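Local coordinates for lipolytic protein G-D-S-L family (Chitinophaga pinensis, PDB 4Q7Q) that probably hydrolyses esters as a GDSL-type lipase or acylhydrolase of the SGNH superfamily, although its true substrate is unknown, at residues A[14-18]-A[234-239]; A[129-133]-A[184-189]; A[59-64]-A[110-114]. All coordinates share one frame; numbering follows the deposited sequence.

Overall arrangement
Interaction 1 lies deepest, its centre about 7 Å from that of the chain, and joins the presumed nucleophile helix 14-17 to the loop that precedes helix 241-257. Interaction 2 touches it: the 129-133 loop runs beside Gly236 and Leu237, with a probable hydrogen bond from Asn133 N to Gly236 O. Interaction 2 joins the two loops that follow strands 123-127 and 175-176. Interaction 3, where helices 56-61 and 104-118 pack, lies across the chain centre from interaction 2, its own centre about 18 Å from that of the chain. The chemistry shifts accordingly: a buried Ser-His-Asp hydrogen-bond chain, probably catalytic; then waters, a side-chain amide hydrogen bond and selenomethionines; then isoleucine packing bordered by a surface salt bridge.

Interaction 1 of 3, residues A[14-18]-A[234-239]; sequences SITYL and YDGLHP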
ATOM      1  N   SER A  14       1.933   3.230   5.214  1.00 14.03           N
ATOM      2  CA  SER A  14       0.768   3.919   5.764  1.00 13.98           C
ATOM      3  C   SER A  14      -0.526   3.145   5.554  1.00 14.19           C
ATOM      4  O   SER A  14      -1.418   3.203   6.380  1.00 15.37           O
ATOM      5  CB  SER A  14       0.616   5.318   5.166  1.00 15.91           C
ATOM      6  OG  SER A  14       0.649   5.255   3.759  1.00 18.63           O
ATOM      7  N   ILE A  15      -0.639   2.432   4.442  1.00 13.92           N
ATOM      8  CA  ILE A  15      -1.862   1.687   4.170  1.00 14.46           C
ATOM      9  C   ILE A  15      -2.148   0.662   5.283  1.00 15.34           C
ATOM     10  O   ILE A  15      -3.304   0.401   5.616  1.00 16.80           O
ATOM     11  CB  ILE A  15      -1.821   1.079   2.762  1.00 14.66           C
ATOM     12  CG1 ILE A  15      -1.820   2.219   1.738  1.00 15.84           C
ATOM     13  CG2 ILE A  15      -2.984   0.138   2.518  1.00 14.69           C
ATOM     14  CD1 ILE A  15      -1.532   1.800   0.313  1.00 19.97           C
ATOM     15  N   THR A  16      -1.082   0.145   5.896  1.00 14.57           N
ATOM     16  CA  THR A  16      -1.174  -0.780   7.023  1.00 14.06           C
ATOM     17  C   THR A  16      -1.267  -0.021   8.339  1.00 14.96           C
ATOM     18  O   THR A  16      -2.129  -0.300   9.168  1.00 15.32           O
ATOM     19  CB  THR A  16       0.044  -1.715   7.030  1.00 13.54           C
ATOM     20  OG1 THR A  16       0.042  -2.461   5.807  1.00 14.76           O
ATOM     21  CG2 THR A  16       0.014  -2.665   8.220  1.00 14.47           C
ATOM     22  N   TYR A  17      -0.362   0.932   8.517  1.00 14.19           N
ATOM     23  CA  TYR A  17      -0.332   1.788   9.701  1.00 14.68           C
ATOM     24  C   TYR A  17      -1.704   2.367  10.074  1.00 15.26           C
ATOM     25  O   TYR A  17      -2.112   2.340  11.244  1.00 16.80           O
ATOM     26  CB  TYR A  17       0.654   2.928   9.452  1.00 15.42           C
ATOM     27  CG  TYR A  17       0.648   4.026  10.500  1.00 15.70           C
ATOM     28  CD1 TYR A  17       1.443   3.932  11.639  1.00 18.20           C
ATOM     29  CD2 TYR A  17      -0.126   5.173  10.327  1.00 17.07           C
ATOM     30  CE1 TYR A  17       1.452   4.943  12.589  1.00 19.18           C
ATOM     31  CE2 TYR A  17      -0.127   6.181  11.262  1.00 17.87           C
ATOM     32  CZ  TYR A  17       0.665   6.066  12.395  1.00 19.65           C
ATOM     33  OH  TYR A  17       0.664   7.074  13.332  1.00 23.55           O
ATOM     34  N   LEU A  18      -2.415   2.875   9.069  1.00 14.72           N
ATOM     35  CA  LEU A  18      -3.644   3.624   9.294  1.00 15.59           C
ATOM     36  C   LEU A  18      -4.786   2.789   9.860  1.00 15.70           C
ATOM     37  O   LEU A  18      -5.773   3.348  10.330  1.00 17.14           O
ATOM     38  CB  LEU A  18      -4.096   4.310   8.002  1.00 15.26           C
ATOM     39  CG  LEU A  18      -3.219   5.489   7.574  1.00 16.61           C
ATOM     40  CD1 LEU A  18      -3.504   5.917   6.120  1.00 17.18           C
ATOM     41  CD2 LEU A  18      -3.363   6.657   8.554  1.00 17.84           C
ATOM     42  N   TYR A 234      -9.628   7.782  -0.071  1.00 17.36           N
ATOM     43  CA  TYR A 234     -10.183   9.040   0.425  1.00 17.55           C
ATOM     44  C   TYR A 234      -9.299  10.232   0.045  1.00 17.94           C
ATOM     45  O   TYR A 234      -9.687  11.382   0.243  1.00 19.93           O
ATOM     46  CB  TYR A 234     -10.443   8.990   1.946  1.00 18.06           C
ATOM     47  CG  TYR A 234      -9.191   8.806   2.784  1.00 17.67           C
ATOM     48  CD1 TYR A 234      -8.383   9.897   3.119  1.00 18.09           C
ATOM     49  CD2 TYR A 234      -8.805   7.548   3.226  1.00 18.17           C
ATOM     50  CE1 TYR A 234      -7.221   9.735   3.867  1.00 18.41           C
ATOM     51  CE2 TYR A 234      -7.652   7.382   3.979  1.00 19.17           C
ATOM     52  CZ  TYR A 234      -6.864   8.480   4.294  1.00 18.37           C
ATOM     53  OH  TYR A 234      -5.711   8.310   5.035  1.00 18.52           O
ATOM     54  N   ASP A 235      -8.125   9.955  -0.521  1.00 17.11           N
ATOM     55  CA  ASP A 235      -7.163  11.011  -0.842  1.00 17.18           C
ATOM     56  C   ASP A 235      -6.335  10.703  -2.091  1.00 16.19           C
ATOM     57  O   ASP A 235      -5.303  11.329  -2.321  1.00 16.75           O
ATOM     58  CB  ASP A 235      -6.221  11.261   0.344  1.00 16.39           C
ATOM     59  CG  ASP A 235      -5.376  10.044   0.689  1.00 16.30           C
ATOM     60  OD1 ASP A 235      -5.432   9.038  -0.058  1.00 16.31           O
ATOM     61  OD2 ASP A 235      -4.643  10.099   1.702  1.00 16.15           O
ATOM     62  N   GLY A 236      -6.777   9.729  -2.880  1.00 16.89           N
ATOM     63  CA  GLY A 236      -6.047   9.342  -4.075  1.00 16.15           C
ATOM     64  C   GLY A 236      -5.200   8.101  -3.881  1.00 15.15           C
ATOM     65  O   GLY A 236      -4.917   7.376  -4.840  1.00 17.94           O
ATOM     66  N   LEU A 237      -4.807   7.847  -2.637  1.00 15.08           N
ATOM     67  CA  LEU A 237      -3.793   6.837  -2.336  1.00 15.00           C
ATOM     68  C   LEU A 237      -4.235   5.840  -1.266  1.00 15.12           C
ATOM     69  O   LEU A 237      -4.137   4.625  -1.458  1.00 15.52           O
ATOM     70  CB  LEU A 237      -2.503   7.534  -1.902  1.00 16.28           C
ATOM     71  CG  LEU A 237      -1.357   6.713  -1.286  1.00 17.62           C
ATOM     72  CD1 LEU A 237      -0.824   5.643  -2.234  1.00 16.80           C
ATOM     73  CD2 LEU A 237      -0.233   7.634  -0.839  1.00 17.51           C
ATOM     74  N   HIS A 238      -4.725   6.354  -0.143  1.00 14.76           N
ATOM     75  CA  HIS A 238      -5.044   5.499   0.992  1.00 14.27           C
ATOM     76  C   HIS A 238      -6.468   5.000   0.909  1.00 15.18           C
ATOM     77  O   HIS A 238      -7.386   5.786   0.718  1.00 16.51           O
ATOM     78  CB  HIS A 238      -4.822   6.257   2.297  1.00 15.83           C
ATOM     79  CG  HIS A 238      -3.411   6.713   2.478  1.00 15.37           C
ATOM     80  ND1 HIS A 238      -3.017   8.021   2.286  1.00 16.34           N
ATOM     81  CD2 HIS A 238      -2.293   6.023   2.798  1.00 15.96           C
ATOM     82  CE1 HIS A 238      -1.715   8.117   2.495  1.00 17.74           C
ATOM     83  NE2 HIS A 238      -1.251   6.920   2.810  1.00 17.32           N
ATOM     84  N   PRO A 239      -6.653   3.683   1.049  1.00 14.60           N
ATOM     85  CA  PRO A 239      -7.969   3.067   0.907  1.00 16.09           C
ATOM     86  C   PRO A 239      -9.057   3.674   1.792  1.00 16.20           C
ATOM     87  O   PRO A 239      -8.841   4.053   2.954  1.00 16.21           O
ATOM     88  CB  PRO A 239      -7.713   1.617   1.314  1.00 16.23           C
ATOM     89  CG  PRO A 239      -6.310   1.376   0.923  1.00 15.91           C
ATOM     90  CD  PRO A 239      -5.584   2.673   1.167  1.00 14.66           C
TER
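Ser14 OG and His238 NE2 lie 2.7 Å apart, joined by a hydrogen bond at the edge of the imidazole and in its plane; either atom could be the donor. With Asp235 the pair has the geometry of a Ser-His-Asp triad, probably the catalytic one of this SGNH-hydrolase fold: Ser14 is the serine of the GDSL block and begins helix 14-17, while Asp235 and His238 are the first and last residues of the family's DxxH block. A chi1 of 52° sets the hydroxyl between the backbone N and carbonyl carbon of Ser14, facing the ring. Across the imidazole, His238 ND1 gives a nearly straight bond (176°) to Asp235 OD2 at 2.7 Å, meeting its syn lone pair in the ring plane. Asp235 OD1 is gripped twice, by Leu237 N at 2.9 Å and His238 N at 2.8 Å; the first bond makes an Asx turn, the two together an Asx motif, and with the ND1 bond they fix the carboxylate's rotation. Leucines sandwich the imidazole, Leu237 CG over one face and Leu18 CD1 over the other, 3.5 Å from His238 CD2. Beside the Ser-His bond, Ile15 CG1 packs on Pro239 CD at 3.8 Å. Leu18 CD1 also meets Tyr234 OH at 3.4 Å.

Interaction 2 of 3, residues A[129-133]-A[184-189]; sequences PMQRN and LTLRNM
Leu184 opens the contact by laying its branched end across the side chain of Met130, a selenomethionine, at about a right angle, with CD1 3.9 Å from the Met130 selenium. A water accepts from Gln131 N and lies 2.7 Å from Leu184 O, bridging the two loops. Leu186, which begins a 3-10 turn, is met from several directions. A second water donates to Gln131 OE1 at 2.8 Å and accepts from Leu186 N, while Gln131 NE2 is held by Tyr179 O. Leu186 CD2 presses close to Arg132 O, at 3.1 Å, an apolar contact with a carbonyl that takes a hydrogen bond from Ser148 OG. Leu186 O has two donors on opposite faces of its plane: Met189 N at 3.2 Å, closing the turn, and Asn133 ND2 at 3.1 Å. The Asn133 bond is bent (145°) and arrives above the carbonyl plane, though the oxygen stays near the plane of the amide. Met189, also selenomethionine, has CG beside its backbone N and a chain bent at chi2 (-66°), which folds it back over the 129-133 loop. Met189 CE thus rests 3.4 Å from Gln131 O, and the Met189 selenium meets Met130 CE end on at 3.9 Å. These loops at the C-terminal ends of the parallel strands are therefore joined without strand pairing: one water joins the backbones, a second water and Asn133 tie side chains of one loop to the backbone of the other, and the two methionines, present as selenomethionine, and the leucines pack between them beside the presumed triad.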
ATOM      1  N   PRO A 129       1.680  -3.432  -4.470  1.00 17.35           N
ATOM      2  CA  PRO A 129       1.071  -2.117  -4.280  1.00 16.53           C
ATOM      3  C   PRO A 129      -0.228  -1.982  -5.064  1.00 16.26           C
ATOM      4  O   PRO A 129      -0.383  -2.538  -6.154  1.00 19.04           O
ATOM      5  CB  PRO A 129       2.122  -1.157  -4.847  1.00 17.94           C
ATOM      6  CG  PRO A 129       3.409  -1.879  -4.713  1.00 19.21           C
ATOM      7  CD  PRO A 129       3.081  -3.342  -4.916  1.00 18.46           C
HETATM    8  N   MSE A 130      -1.170  -1.253  -4.486  1.00 16.34           N
HETATM    9  CA  MSE A 130      -2.381  -0.891  -5.196  1.00 15.97           C
HETATM   10  C   MSE A 130      -2.064   0.250  -6.150  1.00 14.53           C
HETATM   11  O   MSE A 130      -1.154   1.040  -5.910  1.00 15.00           O
HETATM   12  CB  MSE A 130      -3.446  -0.448  -4.193  1.00 16.46           C
HETATM   13  CG  MSE A 130      -4.826  -0.263  -4.805  1.00 18.59           C
HETATM   14 SE   MSE A 130      -6.264  -0.056  -3.492  0.83 25.02          SE
HETATM   15  CE  MSE A 130      -5.962   1.816  -3.048  1.00 22.91           C
ATOM     16  N   GLN A 131      -2.820   0.352  -7.237  1.00 14.04           N
ATOM     17  CA  GLN A 131      -2.728   1.551  -8.056  1.00 14.55           C
ATOM     18  C   GLN A 131      -3.111   2.765  -7.215  1.00 15.48           C
ATOM     19  O   GLN A 131      -3.775   2.650  -6.174  1.00 15.83           O
ATOM     20  CB  GLN A 131      -3.588   1.426  -9.309  1.00 16.68           C
ATOM     21  CG  GLN A 131      -3.072   0.333 -10.227  1.00 17.59           C
ATOM     22  CD  GLN A 131      -3.804   0.252 -11.544  1.00 19.77           C
ATOM     23  OE1 GLN A 131      -3.937   1.247 -12.264  1.00 21.24           O
ATOM     24  NE2 GLN A 131      -4.267  -0.942 -11.880  1.00 22.93           N
ATOM     25  N   ARG A 132      -2.651   3.926  -7.641  1.00 14.44           N
ATOM     26  CA  ARG A 132      -2.907   5.147  -6.896  1.00 14.71           C
ATOM     27  C   ARG A 132      -3.150   6.287  -7.857  1.00 14.07           C
ATOM     28  O   ARG A 132      -2.478   6.399  -8.889  1.00 15.57           O
ATOM     29  CB  ARG A 132      -1.717   5.473  -5.987  1.00 14.10           C
ATOM     30  CG  ARG A 132      -0.362   5.402  -6.663  1.00 14.05           C
ATOM     31  CD  ARG A 132       0.782   5.548  -5.677  1.00 13.99           C
ATOM     32  NE  ARG A 132       0.928   6.916  -5.188  1.00 13.94           N
ATOM     33  CZ  ARG A 132       1.816   7.288  -4.272  1.00 14.07           C
ATOM     34  NH1 ARG A 132       2.631   6.383  -3.728  1.00 14.83           N
ATOM     35  NH2 ARG A 132       1.890   8.559  -3.900  1.00 15.81           N
ATOM     36  N   ASN A 133      -4.133   7.122  -7.550  1.00 13.98           N
ATOM     37  CA  ASN A 133      -4.305   8.322  -8.348  1.00 15.29           C
ATOM     38  C   ASN A 133      -3.576   9.483  -7.688  1.00 15.23           C
ATOM     39  O   ASN A 133      -2.775   9.260  -6.779  1.00 16.05           O
ATOM     40  CB  ASN A 133      -5.777   8.623  -8.629  1.00 15.89           C
ATOM     41  CG  ASN A 133      -5.987   9.124 -10.035  1.00 15.99           C
ATOM     42  OD1 ASN A 133      -5.234   9.970 -10.507  1.00 16.37           O
ATOM     43  ND2 ASN A 133      -6.987   8.585 -10.727  1.00 18.69           N
ATOM     44  N   LEU A 184      -9.766  -2.695  -8.584  1.00 23.43           N
ATOM     45  CA  LEU A 184      -8.920  -1.629  -8.052  1.00 21.64           C
ATOM     46  C   LEU A 184      -8.291  -0.771  -9.153  1.00 23.72           C
ATOM     47  O   LEU A 184      -7.078  -0.733  -9.321  1.00 23.00           O
ATOM     48  CB  LEU A 184      -7.867  -2.219  -7.103  1.00 20.17           C
ATOM     49  CG  LEU A 184      -8.452  -2.985  -5.910  1.00 20.14           C
ATOM     50  CD1 LEU A 184      -7.353  -3.521  -4.997  1.00 21.02           C
ATOM     51  CD2 LEU A 184      -9.423  -2.100  -5.130  1.00 19.62           C
ATOM     52  N   THR A 185      -9.138  -0.068  -9.895  1.00 25.19           N
ATOM     53  CA  THR A 185      -8.690   0.693 -11.057  1.00 25.86           C
ATOM     54  C   THR A 185      -8.535   2.186 -10.778  1.00 24.77           C
ATOM     55  O   THR A 185      -9.174   2.725  -9.874  1.00 25.43           O
ATOM     56  CB  THR A 185      -9.664   0.504 -12.218  1.00 28.63           C
ATOM     57  OG1 THR A 185     -10.982   0.856 -11.781  1.00 31.11           O
ATOM     58  CG2 THR A 185      -9.662  -0.948 -12.657  1.00 29.05           C
ATOM     59  N   LEU A 186      -7.679   2.850 -11.554  1.00 24.75           N
ATOM     60  CA  LEU A 186      -7.450   4.287 -11.394  1.00 26.33           C
ATOM     61  C   LEU A 186      -8.720   5.128 -11.422  1.00 27.50           C
ATOM     62  O   LEU A 186      -8.860   6.080 -10.648  1.00 28.05           O
ATOM     63  CB  LEU A 186      -6.491   4.805 -12.461  1.00 25.61           C
ATOM     64  CG  LEU A 186      -5.013   4.588 -12.173  1.00 25.11           C
ATOM     65  CD1 LEU A 186      -4.185   5.096 -13.344  1.00 25.84           C
ATOM     66  CD2 LEU A 186      -4.633   5.287 -10.882  1.00 24.73           C
ATOM     67  N   ARG A 187      -9.637   4.784 -12.322  1.00 27.22           N
ATOM     68  CA  ARG A 187     -10.860   5.553 -12.482  1.00 29.42           C
ATOM     69  C   ARG A 187     -11.728   5.498 -11.227  1.00 27.44           C
ATOM     70  O   ARG A 187     -12.599   6.346 -11.033  1.00 30.58           O
ATOM     71  CB  ARG A 187     -11.652   5.065 -13.702  1.00 31.65           C
ATOM     72  CG  ARG A 187     -12.319   3.703 -13.520  1.00 35.29           C
ATOM     73  CD  ARG A 187     -12.952   3.201 -14.819  1.00 39.20           C
ATOM     74  NE  ARG A 187     -11.947   2.640 -15.720  1.00 43.05           N
ATOM     75  CZ  ARG A 187     -11.626   1.350 -15.776  1.00 44.88           C
ATOM     76  NH1 ARG A 187     -12.242   0.473 -14.993  1.00 45.35           N
ATOM     77  NH2 ARG A 187     -10.693   0.933 -16.622  1.00 46.20           N
ATOM     78  N   ASN A 188     -11.486   4.509 -10.371  1.00 24.04           N
ATOM     79  CA  ASN A 188     -12.298   4.330  -9.174  1.00 23.67           C
ATOM     80  C   ASN A 188     -11.618   4.769  -7.893  1.00 22.44           C
ATOM     81  O   ASN A 188     -12.150   4.554  -6.813  1.00 21.84           O
ATOM     82  CB  ASN A 188     -12.760   2.879  -9.047  1.00 26.75           C
ATOM     83  CG  ASN A 188     -13.923   2.568  -9.952  1.00 31.38           C
ATOM     84  OD1 ASN A 188     -14.798   3.406 -10.154  1.00 33.80           O
ATOM     85  ND2 ASN A 188     -13.937   1.366 -10.510  1.00 33.78           N
HETATM   86  N   MSE A 189     -10.441   5.376  -7.999  1.00 21.08           N
HETATM   87  CA  MSE A 189      -9.742   5.830  -6.800  1.00 20.39           C
HETATM   88  C   MSE A 189     -10.473   6.980  -6.112  1.00 20.20           C
HETATM   89  O   MSE A 189     -10.697   6.940  -4.904  1.00 20.36           O
HETATM   90  CB  MSE A 189      -8.301   6.213  -7.129  1.00 21.69           C
HETATM   91  CG  MSE A 189      -7.476   5.037  -7.608  1.00 23.66           C
HETATM   92 SE   MSE A 189      -7.234   3.732  -6.186  0.78 27.22          SE
HETATM   93  CE  MSE A 189      -6.948   2.117  -7.255  1.00 25.66           C
TER
HETATM   94  O   HOH W   1      -4.840  -1.550  -8.035  1.00 19.61           O
HETATM   95  O   HOH W   2      -6.391   1.359 -13.707  1.00 46.84           O

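Interaction 3 of 3, residues A[59-64]-A[110-114]; sequences IAGNID and IIISK. With FMT (formic acid), chain E.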
ATOM      1  N   ILE A  59      12.122  -0.087   5.864  1.00 15.68           N
ATOM      2  CA  ILE A  59      11.799  -1.278   6.632  1.00 15.41           C
ATOM      3  C   ILE A  59      13.028  -2.195   6.720  1.00 15.67           C
ATOM      4  O   ILE A  59      13.439  -2.594   7.811  1.00 16.49           O
ATOM      5  CB  ILE A  59      10.602  -2.030   6.007  1.00 15.17           C
ATOM      6  CG1 ILE A  59       9.324  -1.175   6.079  1.00 15.39           C
ATOM      7  CG2 ILE A  59      10.417  -3.377   6.675  1.00 15.86           C
ATOM      8  CD1 ILE A  59       8.713  -1.065   7.469  1.00 16.34           C
ATOM      9  N   ALA A  60      13.620  -2.505   5.569  1.00 15.48           N
ATOM     10  CA  ALA A  60      14.780  -3.385   5.515  1.00 16.86           C
ATOM     11  C   ALA A  60      15.961  -2.788   6.277  1.00 19.03           C
ATOM     12  O   ALA A  60      16.654  -3.501   6.998  1.00 20.50           O
ATOM     13  CB  ALA A  60      15.163  -3.668   4.061  1.00 17.54           C
ATOM     14  N   GLY A  61      16.176  -1.482   6.124  1.00 17.67           N
ATOM     15  CA  GLY A  61      17.304  -0.811   6.750  1.00 18.00           C
ATOM     16  C   GLY A  61      17.219  -0.746   8.261  1.00 19.46           C
ATOM     17  O   GLY A  61      18.227  -0.558   8.937  1.00 22.32           O
ATOM     18  N   ASN A  62      16.011  -0.896   8.793  1.00 18.12           N
ATOM     19  CA  ASN A  62      15.789  -0.843  10.236  1.00 18.41           C
ATOM     20  C   ASN A  62      15.268  -2.163  10.762  1.00 19.45           C
ATOM     21  O   ASN A  62      14.710  -2.221  11.858  1.00 20.90           O
ATOM     22  CB  ASN A  62      14.764   0.239  10.585  1.00 18.58           C
ATOM     23  CG  ASN A  62      15.317   1.630  10.437  1.00 18.00           C
ATOM     24  OD1 ASN A  62      15.984   2.138  11.332  1.00 19.64           O
ATOM     25  ND2 ASN A  62      15.036   2.261   9.307  1.00 18.50           N
ATOM     26  N   ILE A  63      15.456  -3.215   9.977  1.00 19.63           N
ATOM     27  CA  ILE A  63      14.766  -4.482  10.198  1.00 20.48           C
ATOM     28  C   ILE A  63      14.996  -5.111  11.578  1.00 21.26           C
ATOM     29  O   ILE A  63      14.110  -5.785  12.097  1.00 22.16           O
ATOM     30  CB  ILE A  63      15.086  -5.494   9.063  1.00 22.86           C
ATOM     31  CG1 ILE A  63      14.027  -6.595   8.988  1.00 24.26           C
ATOM     32  CG2 ILE A  63      16.486  -6.076   9.221  1.00 23.77           C
ATOM     33  CD1 ILE A  63      12.669  -6.133   8.546  1.00 25.07           C
ATOM     34  N   ASP A  64      16.159  -4.872  12.183  1.00 21.95           N
ATOM     35  CA  ASP A  64      16.477  -5.458  13.486  1.00 22.40           C
ATOM     36  C   ASP A  64      16.016  -4.584  14.653  1.00 22.07           C
ATOM     37  O   ASP A  64      16.164  -4.967  15.814  1.00 22.67           O
ATOM     38  CB  ASP A  64      17.980  -5.738  13.596  1.00 24.02           C
ATOM     39  CG  ASP A  64      18.446  -6.798  12.618  1.00 28.17           C
ATOM     40  OD1 ASP A  64      17.694  -7.771  12.400  1.00 30.16           O
ATOM     41  OD2 ASP A  64      19.563  -6.658  12.069  1.00 31.17           O
ATOM     42  N   ILE A 110      16.209  -8.850   2.410  1.00 19.51           N
ATOM     43  CA  ILE A 110      16.461  -8.555   3.816  1.00 19.72           C
ATOM     44  C   ILE A 110      15.235  -8.851   4.686  1.00 18.72           C
ATOM     45  O   ILE A 110      15.344  -9.478   5.742  1.00 20.04           O
ATOM     46  CB  ILE A 110      16.891  -7.079   3.981  1.00 18.84           C
ATOM     47  CG1 ILE A 110      18.249  -6.864   3.313  1.00 19.00           C
ATOM     48  CG2 ILE A 110      16.916  -6.668   5.450  1.00 20.35           C
ATOM     49  CD1 ILE A 110      18.678  -5.426   3.309  1.00 20.51           C
ATOM     50  N   ILE A 111      14.066  -8.414   4.229  1.00 18.37           N
ATOM     51  CA  ILE A 111      12.838  -8.586   4.995  1.00 16.95           C
ATOM     52  C   ILE A 111      12.441 -10.053   5.121  1.00 16.76           C
ATOM     53  O   ILE A 111      12.156 -10.533   6.218  1.00 18.27           O
ATOM     54  CB  ILE A 111      11.675  -7.788   4.378  1.00 17.60           C
ATOM     55  CG1 ILE A 111      11.960  -6.289   4.481  1.00 18.09           C
ATOM     56  CG2 ILE A 111      10.358  -8.128   5.069  1.00 18.80           C
ATOM     57  CD1 ILE A 111      11.108  -5.433   3.548  1.00 17.40           C
ATOM     58  N   ILE A 112      12.443 -10.774   4.007  1.00 18.32           N
ATOM     59  CA  ILE A 112      12.070 -12.186   4.046  1.00 20.30           C
ATOM     60  C   ILE A 112      13.084 -12.999   4.851  1.00 20.00           C
ATOM     61  O   ILE A 112      12.714 -13.915   5.587  1.00 22.51           O
ATOM     62  CB  ILE A 112      11.864 -12.752   2.627  1.00 21.45           C
ATOM     63  CG1 ILE A 112      10.578 -12.166   2.042  1.00 21.87           C
ATOM     64  CG2 ILE A 112      11.796 -14.278   2.651  1.00 22.19           C
ATOM     65  CD1 ILE A 112      10.429 -12.372   0.559  1.00 22.04           C
ATOM     66  N   SER A 113      14.360 -12.641   4.749  1.00 21.35           N
ATOM     67  CA  SER A 113      15.381 -13.317   5.550  1.00 21.89           C
ATOM     68  C   SER A 113      15.157 -13.112   7.045  1.00 22.49           C
ATOM     69  O   SER A 113      15.307 -14.050   7.828  1.00 23.24           O
ATOM     70  CB  SER A 113      16.784 -12.863   5.155  1.00 24.92           C
ATOM     71  OG  SER A 113      17.080 -13.270   3.833  1.00 27.32           O
ATOM     72  N   LYS A 114      14.779 -11.894   7.440  1.00 22.76           N
ATOM     73  CA  LYS A 114      14.500 -11.615   8.851  1.00 22.91           C
ATOM     74  C   LYS A 114      13.324 -12.442   9.349  1.00 21.93           C
ATOM     75  O   LYS A 114      13.360 -12.998  10.446  1.00 23.07           O
ATOM     76  CB  LYS A 114      14.205 -10.136   9.081  1.00 23.34           C
ATOM     77  CG  LYS A 114      13.870  -9.798  10.530  1.00 23.16           C
ATOM     78  CD  LYS A 114      15.088  -9.954  11.429  1.00 24.94           C
ATOM     79  CE  LYS A 114      14.837  -9.365  12.810  1.00 27.28           C
ATOM     80  NZ  LYS A 114      16.011  -9.575  13.716  1.00 27.74           N
TER
HETATM   81  C   FMT E 303      16.505   4.081   6.387  1.00 37.36           C
HETATM   82  O1  FMT E 303      16.666   2.912   6.021  1.00 38.06           O
HETATM   83  O2  FMT E 303      15.565   4.504   7.077  1.00 34.99           O
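Lys114 turns CG away from its backbone N (chi1 178°) and kinks at chi2 (69°), while Asp64 keeps CG beside its own N (chi1 -65°); together these torsions bring Lys114 NZ to 2.8 Å from Asp64 OD1. The salt bridge borders a helix-helix contact in the three-layer alpha/beta/alpha SGNH fold, between the end of helix 56-61 with its following turn and helix 104-118, both covering the same face of the parallel sheet. The ammonium comes from the anti side of the carboxylate, tilted out of its plane, and Gln117 OE1 gives it a further partner. Next to the salt bridge, Ile63 and Lys114 run past each other in opposite directions, Ile63 CG1 lying 3.5 Å from Lys114 CB, so the aliphatic part of the lysine covers the isoleucine. One methyl of Ile110 is seated among three groups: Ile110 CG2 is 3.7 Å from Ala60 CB, 3.5 Å from Ala60 O and 3.8 Å from Ile63 CG2. The small alanine lets the backbones come close here. Outside the helix contact, Asn62 ND2 bonds to Gly58 O and weakly to O2 of a formic acid, probably from the crystallisation liquor. On the buried side Ile59 CG2 meets Ile111 CD1 at 3.8 Å, and Ile63 CD1 reaches Ile111 CG1 at 4.1 Å.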